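Local coordinates for protein ADP-dependent (S)-NAD(P)H-hydrate dehydratase (Enterococcus faecalis, PDB 2R3B) that probably catalyses the ADP-dependent dehydration of (S)-NAD(P)HX, repairing this damaged form of NAD(P)H while ADP is converted to AMP and phosphate, at residues Ser263-Asp268 and Ser282-Thr287; Thr75-Asp80 and Gly85-Arg90; Asp113-Gly118 and Lys132-Gln137; Gly200-Leu205 and Pro250-Ile255; Ser180-Glu185 and Ala190-Gln195. All blocks are in the same frame, centred on the assembly; numbering follows the deposited sequence.

How the contacts relate
Five contacts sample one alpha/beta domain of the ribokinase-like superfamily, and along the chain they close in the order contact 2, contact 3, contact 5, contact 4, contact 1. Contacts 2, 3 and 4 each pack a helix on a strand of the same mixed sheet; the centres of 2 and 3 lie about 18 Å apart, those of 3 and 4 about 17 Å. Contacts 1 and 4 share helix 252-269, their centres about 21 Å apart. Contact 5 lies farther out and meets contact 4 where N192 packs on L205. Contacts 1 and 2 touch through Q283 and R90, and both reach a second subunit, which ties this part of the domain to the tetramer.

Contact 1. Residues Ser263-Asp268 and Ser282-Thr287; sequences SLIGDD and SQALPT
I265 of helix 252-269 meets A284 and L285 of helix 278-292, a helix-helix contact of the ribokinase-like alpha/beta fold that lies in the helical layer beside the sheet. The two branches of I265 divide the work. With chi1 at -67°, the methyl CG2 stands opposite the backbone N and comes to rest on the single methyl of A284, I265 CG2 to A284 CB being 3.8 Å. The other branch, CG1, runs out nearly extended through a chi2 of 164° and delivers CD1 to L285. The CB of L285 does not aim straight at the partner helix; its far end, CD2, comes nearer than that first bond suggests, and the leucine and isoleucine side chains cross at about a right angle. I281 and Y288 of helix 278-292 also pack on I265, while L285 touches I240 of helix 233-247 and N69 of helix 57-70. Polar ties flank this apolar patch: D268 OD2 is hydrogen-bonded to Y288 OH, and D268 OD1 forms a salt bridge with K271. Beyond it, P286 and T287 pack on D273 of a second subunit. The shortest touch between the two segments is methyl on methyl, I265 CD1 to L285 CD2 at 3.6 Å.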
# COMPACT_ATOMS: atom_id res chain seq x y z
N SER B 263 -22.34 -10.72 5.43
CA SER B 263 -22.20 -11.80 6.40
C SER B 263 -21.85 -13.16 5.76
O SER B 263 -21.23 -14.00 6.42
CB SER B 263 -23.45 -11.90 7.26
OG SER B 263 -24.58 -12.17 6.46
N LEU B 264 -22.26 -13.41 4.51
CA LEU B 264 -21.91 -14.66 3.82
C LEU B 264 -20.42 -14.73 3.62
O LEU B 264 -19.76 -15.72 3.91
CB LEU B 264 -22.60 -14.77 2.46
CG LEU B 264 -22.25 -15.97 1.58
CD1 LEU B 264 -22.79 -17.25 2.24
CD2 LEU B 264 -22.83 -15.81 0.21
N ILE B 265 -19.87 -13.63 3.13
CA ILE B 265 -18.42 -13.57 2.91
C ILE B 265 -17.69 -13.66 4.25
O ILE B 265 -16.69 -14.37 4.38
CB ILE B 265 -18.02 -12.29 2.14
CG1 ILE B 265 -18.55 -12.32 0.71
CG2 ILE B 265 -16.48 -12.17 2.10
CD1 ILE B 265 -18.52 -10.91 0.03
N GLY B 266 -18.16 -12.93 5.25
CA GLY B 266 -17.49 -12.91 6.54
C GLY B 266 -17.56 -14.29 7.17
O GLY B 266 -16.63 -14.72 7.80
N ASP B 267 -18.68 -14.99 6.98
CA ASP B 267 -18.84 -16.32 7.55
C ASP B 267 -17.89 -17.30 6.88
O ASP B 267 -17.30 -18.14 7.55
CB ASP B 267 -20.28 -16.80 7.40
CG ASP B 267 -21.22 -16.18 8.42
OD1 ASP B 267 -20.77 -15.51 9.38
OD2 ASP B 267 -22.45 -16.39 8.27
N ASP B 268 -17.76 -17.19 5.56
CA ASP B 268 -16.83 -18.00 4.78
C ASP B 268 -15.38 -17.75 5.23
O ASP B 268 -14.60 -18.70 5.43
CB ASP B 268 -16.95 -17.77 3.27
CG ASP B 268 -18.17 -18.45 2.66
OD1 ASP B 268 -18.84 -19.22 3.40
OD2 ASP B 268 -18.42 -18.19 1.45
N SER B 282 -14.43 -6.78 1.64
CA SER B 282 -14.52 -5.92 0.44
C SER B 282 -13.79 -6.52 -0.78
O SER B 282 -14.30 -6.48 -1.92
CB SER B 282 -13.97 -4.53 0.78
OG SER B 282 -14.80 -3.94 1.81
N GLN B 283 -12.58 -7.04 -0.56
CA GLN B 283 -11.76 -7.53 -1.67
C GLN B 283 -12.38 -8.77 -2.32
O GLN B 283 -12.16 -9.03 -3.48
CB GLN B 283 -10.33 -7.78 -1.17
CG GLN B 283 -9.60 -6.46 -0.90
CD GLN B 283 -8.45 -6.54 0.11
OE1 GLN B 283 -8.11 -7.62 0.66
NE2 GLN B 283 -7.86 -5.36 0.39
N ALA B 284 -13.20 -9.48 -1.56
CA ALA B 284 -13.92 -10.68 -2.06
C ALA B 284 -15.19 -10.38 -2.83
O ALA B 284 -15.74 -11.27 -3.50
CB ALA B 284 -14.24 -11.61 -0.92
N LEU B 285 -15.66 -9.12 -2.80
CA LEU B 285 -16.93 -8.81 -3.44
C LEU B 285 -17.03 -9.17 -4.92
O LEU B 285 -18.02 -9.79 -5.32
CB LEU B 285 -17.31 -7.35 -3.24
CG LEU B 285 -17.76 -7.04 -1.81
CD1 LEU B 285 -17.73 -5.52 -1.59
CD2 LEU B 285 -19.15 -7.68 -1.43
N PRO B 286 -16.04 -8.78 -5.73
CA PRO B 286 -16.19 -9.08 -7.17
C PRO B 286 -16.36 -10.57 -7.52
O PRO B 286 -17.18 -10.90 -8.38
CB PRO B 286 -14.92 -8.49 -7.78
CG PRO B 286 -14.52 -7.37 -6.80
CD PRO B 286 -14.85 -7.96 -5.46
N THR B 287 -15.63 -11.46 -6.85
CA THR B 287 -15.77 -12.91 -7.10
C THR B 287 -17.07 -13.48 -6.58
O THR B 287 -17.74 -14.26 -7.26
CB THR B 287 -14.57 -13.69 -6.61
OG1 THR B 287 -14.35 -13.43 -5.22
CG2 THR B 287 -13.35 -13.29 -7.38

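Contact 2. Residues Thr75-Asp80 and Gly85-Arg90; sequences TTVITD and GPLHAR
The beta-alpha-beta unit made of strand 74-78, helix 84-90 and strand 95-97 is closed here by V77 and L87, whose side chains point at one another and touch tip to tip. L87 is modelled in two conformers, and the account holds for one of them. In it CG stands opposite the backbone N (chi1 -170°), which carries the methyl CD1 out to the strand. That methyl settles on the branched end of V77 rather than on one prong: it is 3.8 Å from L87 CD1 to V77 CG1 and 4.0 Å from L87 CD1 to V77 CG2. Two residues further along the chain, T79 also points toward the helix and adds a looser touch, with T79 CG2 4.5 Å from L87 CD1. The crossover links two neighbouring parallel strands, and V77 is bonded through its backbone to M95 and V97 of the second of them, while L87 also packs on V96 between its bonded neighbours. Helix 57-70 supplies I60 and T64 against V77. T79 turns its hydroxyl to the main chain beyond strand 46-50, where OG1 is hydrogen-bonded to G51 O and G52 O, and also to N83 ND2. On the helix's outer side, R90 NH1 bonds to A89 O of a neighbouring subunit.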
# COMPACT_ATOMS: atom_id res chain seq x y z
N THR B 75 -17.38 6.79 -7.35
CA THR B 75 -17.37 6.97 -5.89
C THR B 75 -16.58 8.24 -5.58
O THR B 75 -15.43 8.37 -6.00
CB THR B 75 -16.75 5.75 -5.14
OG1 THR B 75 -17.55 4.58 -5.38
CG2 THR B 75 -16.68 5.96 -3.62
N THR B 76 -17.22 9.14 -4.83
CA THR B 76 -16.56 10.34 -4.31
C THR B 76 -16.61 10.31 -2.80
O THR B 76 -17.65 9.94 -2.22
CB THR B 76 -17.24 11.62 -4.82
OG1 THR B 76 -17.33 11.56 -6.23
CG2 THR B 76 -16.44 12.88 -4.43
N VAL B 77 -15.51 10.72 -2.17
CA VAL B 77 -15.42 10.71 -0.72
C VAL B 77 -15.23 12.13 -0.22
O VAL B 77 -14.27 12.80 -0.60
CB VAL B 77 -14.30 9.79 -0.20
CG1 VAL B 77 -14.36 9.63 1.34
CG2 VAL B 77 -14.39 8.38 -0.87
N ILE B 78 -16.15 12.57 0.64
CA ILE B 78 -15.97 13.83 1.40
C ILE B 78 -15.46 13.46 2.79
O ILE B 78 -16.15 12.80 3.56
CB ILE B 78 -17.30 14.61 1.55
CG1 ILE B 78 -17.91 14.96 0.19
CG2 ILE B 78 -17.11 15.87 2.45
CD1 ILE B 78 -19.38 15.43 0.31
N THR B 79 -14.21 13.80 3.04
CA THR B 79 -13.50 13.38 4.23
C THR B 79 -12.43 14.39 4.53
O THR B 79 -12.08 15.19 3.69
CB THR B 79 -12.88 11.97 4.05
OG1 THR B 79 -12.32 11.56 5.30
CG2 THR B 79 -11.75 11.95 3.00
N ASP B 80 -11.91 14.40 5.75
CA ASP B 80 -10.83 15.35 6.03
C ASP B 80 -9.67 15.17 5.05
O ASP B 80 -9.26 14.05 4.72
CB ASP B 80 -10.33 15.21 7.46
CG ASP B 80 -9.58 16.42 7.94
OD1 ASP B 80 -8.39 16.58 7.56
OD2 ASP B 80 -10.17 17.20 8.72
N GLY B 85 -4.57 11.06 1.17
CA GLY B 85 -3.35 10.30 0.79
C GLY B 85 -3.54 8.81 1.03
O GLY B 85 -3.44 8.01 0.10
N PRO B 86 -3.77 8.40 2.28
CA PRO B 86 -3.91 6.94 2.48
C PRO B 86 -5.10 6.36 1.74
O PRO B 86 -5.09 5.19 1.35
CB PRO B 86 -4.04 6.80 4.01
CG PRO B 86 -4.29 8.14 4.51
CD PRO B 86 -3.74 9.12 3.56
N LEU B 87 -6.15 7.17 1.56
CA LEU B 87 -7.31 6.70 0.81
C LEU B 87 -6.92 6.37 -0.64
O LEU B 87 -7.26 5.31 -1.16
CB LEU B 87 -8.45 7.74 0.87
CG LEU B 87 -9.83 7.27 0.33
CD1 LEU B 87 -10.97 8.00 1.07
CD2 LEU B 87 -9.97 7.50 -1.15
N HIS B 88 -6.20 7.27 -1.29
CA HIS B 88 -5.74 7.01 -2.64
C HIS B 88 -4.68 5.94 -2.75
O HIS B 88 -4.57 5.29 -3.80
CB HIS B 88 -5.25 8.29 -3.33
CG HIS B 88 -6.35 9.12 -3.92
ND1 HIS B 88 -6.20 10.48 -4.15
CD2 HIS B 88 -7.58 8.78 -4.38
CE1 HIS B 88 -7.32 10.94 -4.70
NE2 HIS B 88 -8.17 9.93 -4.85
N ALA B 89 -3.86 5.77 -1.73
CA ALA B 89 -2.89 4.65 -1.73
C ALA B 89 -3.64 3.31 -1.82
O ALA B 89 -3.14 2.36 -2.40
CB ALA B 89 -2.02 4.66 -0.47
N ARG B 90 -4.80 3.22 -1.18
CA ARG B 90 -5.58 1.97 -1.16
C ARG B 90 -6.64 1.88 -2.27
O ARG B 90 -6.98 0.78 -2.75
CB ARG B 90 -6.25 1.81 0.21
CG ARG B 90 -5.28 1.68 1.39
CD ARG B 90 -6.00 1.44 2.70
NE ARG B 90 -6.72 0.17 2.59
CZ ARG B 90 -6.20 -1.04 2.76
NH1 ARG B 90 -4.96 -1.19 3.16
NH2 ARG B 90 -6.94 -2.11 2.54

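Contact 3. Residues Asp113-Gly118 and Lys132-Gln137; sequences DVILIG and KMVLAQ
The backbone bond from A136 N to K132 O, 2.9 Å long, spans the helical turn that presents V134 to I115 and I117 of strand 114-117. Q137 N reaches M133 O at 2.9 Å in the same way; across the segments the contacts are apolar. V134 carries the helix side of the contact: its CB points to the strand and its two methyls part company, one for each isoleucine. V134 CG1 lies 4.1 Å from I115 CG2, and V134 CG2 lies 4.1 Å from I117 CD1. The isoleucines answer with different atoms because their torsions differ. At I115 (chi1 -57°) the short branch CG2 faces the helix, whereas at I117 (chi1 -173°) CG1 stands opposite the backbone N and an extended chain offers its far end, CD1. In both pairs the side chains lie alongside each other, pointing opposite ways. Helix 125-137 thus lies over the strand that opens the beta-alpha-beta unit 114-117, 125-137, 143-147. I50 of the adjacent strand 46-50 touches I115, I117 and V134, V109 of helix 102-111 flanks I115, and on the other face of the strand V114 and L116 pack on helix 233-247.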
# COMPACT_ATOMS: atom_id res chain seq x y z
N ASP B 113 -26.38 9.81 -6.62
CA ASP B 113 -27.55 8.94 -6.56
C ASP B 113 -27.76 8.38 -5.16
O ASP B 113 -28.88 8.13 -4.76
CB ASP B 113 -27.38 7.79 -7.58
CG ASP B 113 -27.32 8.28 -8.98
OD1 ASP B 113 -28.28 8.95 -9.39
OD2 ASP B 113 -26.33 8.04 -9.71
N VAL B 114 -26.67 8.16 -4.43
CA VAL B 114 -26.62 7.56 -3.08
C VAL B 114 -25.62 8.35 -2.26
O VAL B 114 -24.51 8.64 -2.73
CB VAL B 114 -26.16 6.07 -3.15
CG1 VAL B 114 -26.21 5.40 -1.73
CG2 VAL B 114 -27.03 5.30 -4.18
N ILE B 115 -26.03 8.72 -1.05
CA ILE B 115 -25.19 9.38 -0.07
C ILE B 115 -25.12 8.49 1.17
O ILE B 115 -26.15 8.14 1.74
CB ILE B 115 -25.84 10.71 0.36
CG1 ILE B 115 -26.07 11.62 -0.86
CG2 ILE B 115 -25.02 11.39 1.48
CD1 ILE B 115 -27.08 12.71 -0.54
N LEU B 116 -23.89 8.19 1.61
CA LEU B 116 -23.63 7.56 2.89
C LEU B 116 -22.94 8.59 3.76
O LEU B 116 -21.91 9.18 3.36
CB LEU B 116 -22.72 6.34 2.72
CG LEU B 116 -22.10 5.77 4.00
CD1 LEU B 116 -23.21 5.21 4.94
CD2 LEU B 116 -21.05 4.71 3.72
N ILE B 117 -23.52 8.83 4.93
CA ILE B 117 -22.91 9.71 5.90
C ILE B 117 -22.75 9.02 7.25
O ILE B 117 -23.70 8.40 7.78
CB ILE B 117 -23.68 11.06 6.04
CG1 ILE B 117 -22.89 12.03 6.97
CG2 ILE B 117 -25.14 10.82 6.48
CD1 ILE B 117 -23.29 13.51 6.79
N GLY B 118 -21.53 9.06 7.79
CA GLY B 118 -21.32 8.65 9.17
C GLY B 118 -20.09 7.86 9.58
O GLY B 118 -19.65 8.01 10.72
N LYS B 132 -25.99 18.58 8.96
CA LYS B 132 -27.09 19.52 8.66
C LYS B 132 -27.12 19.92 7.19
O LYS B 132 -28.20 20.00 6.63
CB LYS B 132 -26.94 20.80 9.45
CG LYS B 132 -27.12 20.68 10.92
CD LYS B 132 -27.08 22.09 11.51
CE LYS B 132 -26.61 22.14 12.91
NZ LYS B 132 -26.46 23.60 13.23
N MSE B 133 -25.95 20.21 6.60
CA MSE B 133 -25.91 20.60 5.19
C MSE B 133 -26.47 19.48 4.34
O MSE B 133 -27.28 19.72 3.46
CB MSE B 133 -24.48 20.96 4.75
CG MSE B 133 -23.96 22.24 5.38
SE MSE B 133 -22.10 22.60 4.91
CE MSE B 133 -22.29 22.57 3.11
N VAL B 134 -26.08 18.25 4.64
CA VAL B 134 -26.54 17.11 3.85
C VAL B 134 -28.01 16.85 4.00
O VAL B 134 -28.71 16.58 3.03
CB VAL B 134 -25.75 15.82 4.22
CG1 VAL B 134 -26.45 14.56 3.69
CG2 VAL B 134 -24.33 15.95 3.70
N LEU B 135 -28.50 16.92 5.23
CA LEU B 135 -29.92 16.74 5.46
C LEU B 135 -30.70 17.85 4.75
O LEU B 135 -31.75 17.58 4.19
CB LEU B 135 -30.24 16.76 6.94
CG LEU B 135 -29.74 15.54 7.73
CD1 LEU B 135 -29.95 15.77 9.23
CD2 LEU B 135 -30.44 14.30 7.28
N ALA B 136 -30.20 19.08 4.78
CA ALA B 136 -30.89 20.22 4.15
C ALA B 136 -30.93 20.04 2.63
O ALA B 136 -31.94 20.34 1.98
CB ALA B 136 -30.19 21.52 4.48
N GLN B 137 -29.82 19.54 2.09
CA GLN B 137 -29.64 19.41 0.64
C GLN B 137 -30.33 18.19 0.01
O GLN B 137 -30.54 18.13 -1.19
CB GLN B 137 -28.14 19.34 0.34
CG GLN B 137 -27.84 19.73 -1.05
CD GLN B 137 -26.38 19.61 -1.43
OE1 GLN B 137 -25.48 19.74 -0.59
NE2 GLN B 137 -26.14 19.43 -2.72

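Contact 4. Residues Gly200-Leu205 and Pro250-Ile255; sequences GSTIVL and PTIETI. With EDO (1,2-ethanediol), chain P.
Rotation about the first side-chain bond aligns T202 and I255: with chi1 at -61° and -60° respectively, each sets its CG2 methyl opposite the backbone N. T202 thereby offers a carbon, CG2, to the end of I255, and the two side chains meet end to end, T202 CG2 to I255 CD1 being 4.1 Å. The short branch of I255 serves the next inward-facing position of the strand, where V204 CG2 is 3.7 Å from I255 CG2 and the side chains cross obliquely. I252 covers the other end of the strand. It is modelled in two conformers, so its detail is less certain; in the one described, I252 CG2 lies 3.9 Å from T202 CG2 as the two pass side by side. Nearby, a 1,2-ethanediol, probably from the crystallisation liquor, makes a weak bond from its O2 to P250 O at 3.4 Å and another bond to K166 NZ. Through T254 OG1, bonded to K249 O, the first turn of the helix is tied to the preceding loop. I255 also meets V168 of strand 167-170, the parallel neighbour of strand 202-205, and L245 of helix 233-247: helix-on-sheet packing of the ribokinase-like alpha/beta fold.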
# COMPACT_ATOMS: atom_id res chain seq x y z
N GLY B 200 -40.74 6.37 9.14
CA GLY B 200 -41.01 6.24 7.72
C GLY B 200 -39.78 5.87 6.89
O GLY B 200 -39.76 6.05 5.66
N SER B 201 -38.76 5.34 7.56
CA SER B 201 -37.47 5.03 6.94
C SER B 201 -37.15 3.56 7.12
O SER B 201 -37.84 2.85 7.84
CB SER B 201 -36.38 5.88 7.61
OG SER B 201 -36.63 7.26 7.36
N THR B 202 -36.09 3.10 6.47
CA THR B 202 -35.64 1.73 6.65
C THR B 202 -34.68 1.70 7.82
O THR B 202 -33.82 2.58 7.97
CB THR B 202 -34.93 1.22 5.40
OG1 THR B 202 -35.84 1.25 4.29
CG2 THR B 202 -34.41 -0.19 5.60
N ILE B 203 -34.83 0.69 8.67
CA ILE B 203 -33.93 0.50 9.79
C ILE B 203 -33.20 -0.83 9.64
O ILE B 203 -33.81 -1.88 9.70
CB ILE B 203 -34.63 0.53 11.18
CG1 ILE B 203 -35.60 1.73 11.29
CG2 ILE B 203 -33.59 0.44 12.32
CD1 ILE B 203 -34.93 3.10 11.16
N VAL B 204 -31.88 -0.77 9.44
CA VAL B 204 -31.04 -1.96 9.43
C VAL B 204 -30.48 -2.09 10.84
O VAL B 204 -29.54 -1.38 11.23
CB VAL B 204 -29.89 -1.87 8.41
CG1 VAL B 204 -29.06 -3.14 8.40
CG2 VAL B 204 -30.42 -1.55 7.02
N LEU B 205 -31.12 -2.94 11.65
CA LEU B 205 -30.80 -3.01 13.07
C LEU B 205 -29.75 -4.08 13.22
O LEU B 205 -30.04 -5.29 13.20
CB LEU B 205 -32.05 -3.29 13.92
CG LEU B 205 -31.83 -3.43 15.43
CD1 LEU B 205 -31.09 -2.20 15.99
CD2 LEU B 205 -33.18 -3.68 16.13
N PRO B 250 -34.42 -0.09 -6.78
CA PRO B 250 -34.65 0.76 -5.61
C PRO B 250 -35.70 0.21 -4.63
O PRO B 250 -36.65 0.89 -4.31
CB PRO B 250 -35.09 2.08 -6.23
CG PRO B 250 -35.75 1.68 -7.51
CD PRO B 250 -34.99 0.50 -8.02
N THR B 251 -35.51 -1.02 -4.16
CA THR B 251 -36.40 -1.63 -3.20
C THR B 251 -35.60 -2.12 -2.00
O THR B 251 -34.38 -2.26 -2.07
CB THR B 251 -37.17 -2.80 -3.82
OG1 THR B 251 -36.28 -3.86 -4.11
CG2 THR B 251 -37.85 -2.38 -5.09
N ILE B 252 -36.26 -2.40 -0.88
CA ILE B 252 -35.52 -2.76 0.32
C ILE B 252 -34.87 -4.14 0.19
O ILE B 252 -33.91 -4.45 0.90
CB ILE B 252 -36.35 -2.56 1.60
CG1 ILE B 252 -37.03 -1.17 1.59
CG2 ILE B 252 -35.49 -2.72 2.89
CD1 ILE B 252 -36.09 0.04 1.22
N GLU B 253 -35.31 -4.96 -0.79
CA GLU B 253 -34.64 -6.23 -1.03
C GLU B 253 -33.16 -6.02 -1.35
O GLU B 253 -32.30 -6.85 -1.03
CB GLU B 253 -35.29 -6.97 -2.19
CG GLU B 253 -36.59 -7.72 -1.81
CD GLU B 253 -37.85 -6.84 -1.71
OE1 GLU B 253 -37.84 -5.63 -2.06
OE2 GLU B 253 -38.88 -7.40 -1.27
N THR B 254 -32.86 -4.91 -2.02
CA THR B 254 -31.48 -4.58 -2.39
C THR B 254 -30.63 -4.41 -1.15
O THR B 254 -29.51 -4.86 -1.12
CB THR B 254 -31.45 -3.36 -3.31
OG1 THR B 254 -32.03 -3.74 -4.58
CG2 THR B 254 -30.03 -2.85 -3.54
N ILE B 255 -31.17 -3.75 -0.14
CA ILE B 255 -30.48 -3.53 1.13
C ILE B 255 -30.28 -4.87 1.83
O ILE B 255 -29.22 -5.14 2.34
CB ILE B 255 -31.26 -2.51 2.02
CG1 ILE B 255 -31.42 -1.16 1.33
CG2 ILE B 255 -30.54 -2.31 3.38
CD1 ILE B 255 -32.34 -0.20 2.02
C1 EDO P . -38.24 3.96 -1.10
O1 EDO P . -38.42 4.11 -2.52
C2 EDO P . -38.77 2.62 -0.61
O2 EDO P . -38.37 1.54 -1.47

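Contact 5. Residues Ser180-Glu185 and Ala190-Gln195; sequences SHLPIE and ANNQRQ
L182 has the largest share of this contact, pushing its isobutyl group against one side of helix 189-199 between N191, N192 and Q195. Its CD1 is the busiest atom. L182 CD1 lies 3.6 Å from Q195 CG, and L182 CD1 is also 3.6 Å from the backbone N191 O, while the second methyl, L182 CD2, lies 3.9 Å from N191 CB. Q195 answers with the aliphatic part of its chain: a chi1 of -71° puts CG against the leucine, and the bend at chi2 then turns the rest of the chain aside. The same glutamine meets S180, with S180 CB 3.9 Å from Q195 CB, so its first two side-chain carbons touch both the helix end and the loop. S180 helps fix the start of the loop. Its chi1 of 69° sets OG in the cleft between its own main-chain N and C, from where it accepts a bond from L182 N (L182 N to S180 OG 3.1 Å), an ST turn. S180 OG is bonded to W176 O as well, so the last turn of the preceding helix and the loop share this one hydroxyl. Polar ends on the helix are occupied too: R194 NH1 reaches N191 OD1 at 2.9 Å, tilted out of the carbonyl plane by 18°, N191 ND2 bonds to Q186 O, and N192 OD1 takes W176 NE1. The contact thus joins the end of helix 173-180 to helix 189-199 across the connecting loop. W176 packs against both L182 and Q195, and N192 and Q193 lean on F213 of strand 211-213.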
# COMPACT_ATOMS: atom_id res chain seq x y z
N SER B 180 -34.70 5.56 18.53
CA SER B 180 -36.09 5.11 18.73
C SER B 180 -36.62 5.35 20.14
O SER B 180 -37.83 5.24 20.37
CB SER B 180 -36.19 3.61 18.45
OG SER B 180 -35.51 2.87 19.44
N HIS B 181 -35.71 5.60 21.07
CA HIS B 181 -36.00 5.68 22.50
C HIS B 181 -36.44 4.35 23.10
O HIS B 181 -36.93 4.32 24.23
CB HIS B 181 -37.00 6.79 22.80
CG HIS B 181 -36.55 8.13 22.31
ND1 HIS B 181 -37.08 8.72 21.18
CD2 HIS B 181 -35.56 8.95 22.74
CE1 HIS B 181 -36.46 9.87 20.97
NE2 HIS B 181 -35.53 10.03 21.89
N LEU B 182 -36.22 3.25 22.39
CA LEU B 182 -36.48 1.92 22.93
C LEU B 182 -35.26 1.41 23.67
O LEU B 182 -34.22 1.14 23.07
CB LEU B 182 -36.83 0.92 21.82
CG LEU B 182 -38.15 1.13 21.07
CD1 LEU B 182 -38.19 0.27 19.84
CD2 LEU B 182 -39.35 0.85 21.99
N PRO B 183 -35.38 1.24 25.01
CA PRO B 183 -34.34 0.53 25.74
C PRO B 183 -34.16 -0.84 25.15
O PRO B 183 -35.12 -1.43 24.65
CB PRO B 183 -34.91 0.43 27.16
CG PRO B 183 -35.87 1.53 27.27
CD PRO B 183 -36.47 1.68 25.91
N ILE B 184 -32.94 -1.37 25.22
CA ILE B 184 -32.61 -2.62 24.55
C ILE B 184 -33.55 -3.74 24.96
O ILE B 184 -33.98 -4.55 24.12
CB ILE B 184 -31.14 -3.03 24.77
CG1 ILE B 184 -30.19 -1.98 24.14
CG2 ILE B 184 -30.88 -4.41 24.16
CD1 ILE B 184 -28.71 -2.35 24.18
N GLU B 185 -33.88 -3.79 26.24
CA GLU B 185 -34.92 -4.70 26.75
C GLU B 185 -36.26 -4.59 26.01
O GLU B 185 -36.93 -5.59 25.80
CB GLU B 185 -35.13 -4.55 28.29
CG GLU B 185 -34.84 -3.15 28.94
CD GLU B 185 -36.08 -2.40 29.45
OE1 GLU B 185 -37.21 -2.93 29.40
OE2 GLU B 185 -35.91 -1.25 29.93
N ALA B 190 -42.27 -6.12 17.50
CA ALA B 190 -43.42 -5.21 17.40
C ALA B 190 -43.05 -3.76 17.68
O ALA B 190 -43.48 -2.86 16.96
CB ALA B 190 -44.50 -5.65 18.39
N ASN B 191 -42.27 -3.55 18.74
CA ASN B 191 -41.83 -2.20 19.12
C ASN B 191 -40.87 -1.61 18.08
O ASN B 191 -41.03 -0.47 17.67
CB ASN B 191 -41.13 -2.21 20.47
CG ASN B 191 -42.10 -2.43 21.64
OD1 ASN B 191 -43.30 -2.27 21.49
ND2 ASN B 191 -41.56 -2.83 22.79
N ASN B 192 -39.91 -2.42 17.65
CA ASN B 192 -38.99 -2.02 16.57
C ASN B 192 -39.75 -1.61 15.33
O ASN B 192 -39.50 -0.57 14.75
CB ASN B 192 -38.00 -3.15 16.22
CG ASN B 192 -36.95 -3.39 17.29
OD1 ASN B 192 -36.72 -2.56 18.18
ND2 ASN B 192 -36.30 -4.54 17.20
N GLN B 193 -40.72 -2.41 14.92
CA GLN B 193 -41.51 -2.08 13.74
C GLN B 193 -42.31 -0.79 13.90
O GLN B 193 -42.44 0.02 12.96
CB GLN B 193 -42.45 -3.24 13.40
CG GLN B 193 -43.23 -3.04 12.12
CD GLN B 193 -42.36 -3.13 10.89
OE1 GLN B 193 -42.04 -2.12 10.26
NE2 GLN B 193 -41.98 -4.33 10.55
N ARG B 194 -42.87 -0.59 15.08
CA ARG B 194 -43.66 0.61 15.33
C ARG B 194 -42.78 1.85 15.21
O ARG B 194 -43.21 2.90 14.71
CB ARG B 194 -44.25 0.53 16.73
CG ARG B 194 -45.24 1.64 17.03
CD ARG B 194 -46.07 1.35 18.30
NE ARG B 194 -46.59 -0.02 18.30
CZ ARG B 194 -46.19 -0.99 19.12
NH1 ARG B 194 -45.25 -0.78 20.03
NH2 ARG B 194 -46.73 -2.20 19.01
N GLN B 195 -41.55 1.74 15.70
CA GLN B 195 -40.65 2.89 15.71
C GLN B 195 -40.07 3.12 14.31
O GLN B 195 -39.85 4.26 13.90
CB GLN B 195 -39.57 2.72 16.78
CG GLN B 195 -40.06 2.85 18.20
CD GLN B 195 -40.84 4.13 18.41
OE1 GLN B 195 -40.34 5.22 18.13
NE2 GLN B 195 -42.08 4.00 18.87